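Local structure of GTP-binding nuclear protein GSP1 (Encephalitozoon cuniculi, 4DJT) at residues I89-V94 against V121-K126. The protein binds guanine nucleotides as a Ran-family small GTPase and probably serves protein import into the nucleus and RNA export from it. Sequence-based numbering, arbitrary orientation.
Sequences ILFFDV and VVCANK. Unlike the reference sequence in segment 89-94: Leu90 (reference Phe). With GDP (guanosine-5'-diphosphate), chain C.
Lys126 NZ meets Asp93 OD2 in a salt bridge of 2.8 Å, approaching from above the carboxylate plane. Asp93 reaches it because CG stands anti to the backbone N (chi1 179°). A short acid suits this strand end facing the pocket, dividing its oxygens: OD2 for Lys126, OD1 for Thr95 OG1. Lysine combines a long apolar chain with a charged tip: extended beyond CG, it lies over one face of the guanine, CG 3.6 Å from GDP C6, and NZ gives a weak hydrogen bond of 3.2 Å to GDP O4'. Asn125 lies near the O6/N7 edge of the base, ND2 3.3 Å from GDP N7; the approach of OD1 to O6 brings two acceptors close and is not a bond.

These groups sit at the C-terminal ends of two neighbouring parallel strands. Leu90 and Phe92 each donate N-H to, and accept from, residues 121-125, and Val94 N closes the ladder on Asn125 O. On the face with Leu90 and Val122, the Phe92 rotamer (chi1 70°) swings the ring towards the neighbouring strand, where it meets small Ala124 obliquely, CZ 3.5 Å from CB. On the other, Cys123 SG touches Ile89 CG2 at 3.6 Å and makes an oblique sulfur-aromatic contact with Phe91. Helix 103-114 covers Leu90 and Phe92, while Pro165 of helix 164-174 packs on Ile89 and Cys123.

Asparagine both gives and takes: ND2 bonds Val22 O, and OD1 accepts from Ala156 N. With Gly21 O taking Lys126 NZ, the Asn-Lys of the guanine-recognition motif is tied to the P-loop through Gly21 and Val22, and to the Ser-Ala-Lys segment through Ala156. The three oxygens round NZ probably favour its charged form and, by holding the tip, help keep the extended chain over the base.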
# COMPACT_ATOMS: atom_id res chain seq x y z
N ILE A 89 -2.69 -1.30 2.03
CA ILE A 89 -2.10 -0.06 2.43
C ILE A 89 -2.84 1.01 1.66
O ILE A 89 -2.87 0.98 0.43
CB ILE A 89 -0.56 0.03 2.15
CG1 ILE A 89 0.17 -1.13 2.81
CG2 ILE A 89 0.00 1.36 2.66
CD1 ILE A 89 1.65 -1.24 2.46
N LEU A 90 -3.51 1.88 2.40
CA LEU A 90 -4.42 2.86 1.80
C LEU A 90 -3.83 4.23 1.98
O LEU A 90 -3.52 4.64 3.10
CB LEU A 90 -5.82 2.74 2.47
CG LEU A 90 -6.85 3.82 2.11
CD1 LEU A 90 -7.17 3.84 0.62
CD2 LEU A 90 -8.11 3.62 2.94
N PHE A 91 -3.57 4.93 0.86
CA PHE A 91 -2.87 6.19 0.90
C PHE A 91 -3.82 7.33 0.64
O PHE A 91 -4.77 7.20 -0.14
CB PHE A 91 -1.84 6.26 -0.22
CG PHE A 91 -0.76 5.23 -0.12
CD1 PHE A 91 0.49 5.57 0.33
CD2 PHE A 91 -0.99 3.93 -0.52
CE1 PHE A 91 1.50 4.60 0.43
CE2 PHE A 91 -0.00 2.97 -0.44
CZ PHE A 91 1.25 3.31 0.04
N PHE A 92 -3.50 8.48 1.21
CA PHE A 92 -4.00 9.74 0.69
C PHE A 92 -2.87 10.75 0.60
O PHE A 92 -1.79 10.54 1.11
CB PHE A 92 -5.19 10.25 1.53
CG PHE A 92 -4.81 10.72 2.91
CD1 PHE A 92 -4.56 9.80 3.93
CD2 PHE A 92 -4.74 12.08 3.20
CE1 PHE A 92 -4.19 10.22 5.18
CE2 PHE A 92 -4.39 12.50 4.48
CZ PHE A 92 -4.10 11.57 5.46
N ASP A 93 -3.17 11.85 -0.08
CA ASP A 93 -2.27 12.96 -0.26
C ASP A 93 -2.70 14.03 0.74
O ASP A 93 -3.85 14.53 0.67
CB ASP A 93 -2.45 13.45 -1.69
CG ASP A 93 -1.60 14.66 -2.05
OD1 ASP A 93 -1.09 15.37 -1.16
OD2 ASP A 93 -1.47 14.90 -3.28
N VAL A 94 -1.82 14.38 1.67
CA VAL A 94 -2.15 15.31 2.75
C VAL A 94 -2.43 16.71 2.23
O VAL A 94 -2.92 17.57 2.98
CB VAL A 94 -1.03 15.42 3.81
CG1 VAL A 94 -0.84 14.12 4.53
CG2 VAL A 94 0.27 15.92 3.19
N VAL A 121 -3.84 -0.47 6.59
CA VAL A 121 -2.94 0.51 7.17
C VAL A 121 -3.15 1.76 6.37
O VAL A 121 -3.21 1.71 5.14
CB VAL A 121 -1.48 0.06 7.05
CG1 VAL A 121 -0.52 1.18 7.38
CG2 VAL A 121 -1.23 -1.16 7.97
N VAL A 122 -3.31 2.89 7.08
CA VAL A 122 -3.55 4.16 6.41
C VAL A 122 -2.28 4.97 6.43
O VAL A 122 -1.67 5.13 7.48
CB VAL A 122 -4.71 4.96 7.06
CG1 VAL A 122 -4.83 6.35 6.43
CG2 VAL A 122 -6.02 4.19 6.89
N CYS A 123 -1.88 5.47 5.25
CA CYS A 123 -0.70 6.32 5.10
C CYS A 123 -1.04 7.70 4.58
O CYS A 123 -1.57 7.85 3.50
CB CYS A 123 0.33 5.70 4.13
SG CYS A 123 1.00 4.13 4.74
N ALA A 124 -0.70 8.70 5.39
CA ALA A 124 -0.68 10.08 5.00
C ALA A 124 0.59 10.34 4.21
O ALA A 124 1.68 10.46 4.80
CB ALA A 124 -0.71 10.95 6.26
N ASN A 125 0.47 10.48 2.89
CA ASN A 125 1.64 10.65 2.05
C ASN A 125 1.89 12.12 1.64
O ASN A 125 0.97 12.95 1.67
CB ASN A 125 1.54 9.75 0.81
CG ASN A 125 2.82 9.73 -0.01
OD1 ASN A 125 3.91 9.65 0.55
ND2 ASN A 125 2.68 9.71 -1.37
N LYS A 126 3.13 12.40 1.27
CA LYS A 126 3.56 13.72 0.77
C LYS A 126 3.69 14.70 1.92
O LYS A 126 3.56 15.92 1.73
CB LYS A 126 2.60 14.27 -0.28
CG LYS A 126 2.39 13.35 -1.45
CD LYS A 126 1.82 14.08 -2.64
CE LYS A 126 1.39 13.15 -3.75
NZ LYS A 126 0.64 13.85 -4.85
PB GDP C . -0.40 7.13 -7.77
O1B GDP C . 0.36 5.84 -8.15
O2B GDP C . -1.10 7.07 -6.42
O3B GDP C . -1.23 7.67 -8.93
O3A GDP C . 0.68 8.32 -7.59
PA GDP C . 2.15 8.45 -8.19
O1A GDP C . 3.16 7.60 -7.45
O2A GDP C . 2.04 8.30 -9.68
O5' GDP C . 2.57 9.93 -7.86
C5' GDP C . 1.70 11.00 -8.27
C4' GDP C . 2.50 12.29 -8.23
O4' GDP C . 2.80 12.61 -6.89
C3' GDP C . 3.84 12.16 -8.92
O3' GDP C . 4.15 13.40 -9.52
C2' GDP C . 4.83 11.92 -7.83
O2' GDP C . 6.16 12.42 -8.09
C1' GDP C . 4.18 12.66 -6.69
N9 GDP C . 4.49 12.04 -5.41
C8 GDP C . 4.28 10.77 -5.00
N7 GDP C . 4.73 10.61 -3.73
C5 GDP C . 5.17 11.80 -3.31
C6 GDP C . 5.76 12.33 -2.07
O6 GDP C . 5.95 11.61 -1.04
N1 GDP C . 6.09 13.64 -2.06
C2 GDP C . 5.91 14.45 -3.14
N2 GDP C . 6.26 15.73 -3.08
N3 GDP C . 5.38 14.01 -4.30
C4 GDP C . 5.01 12.73 -4.42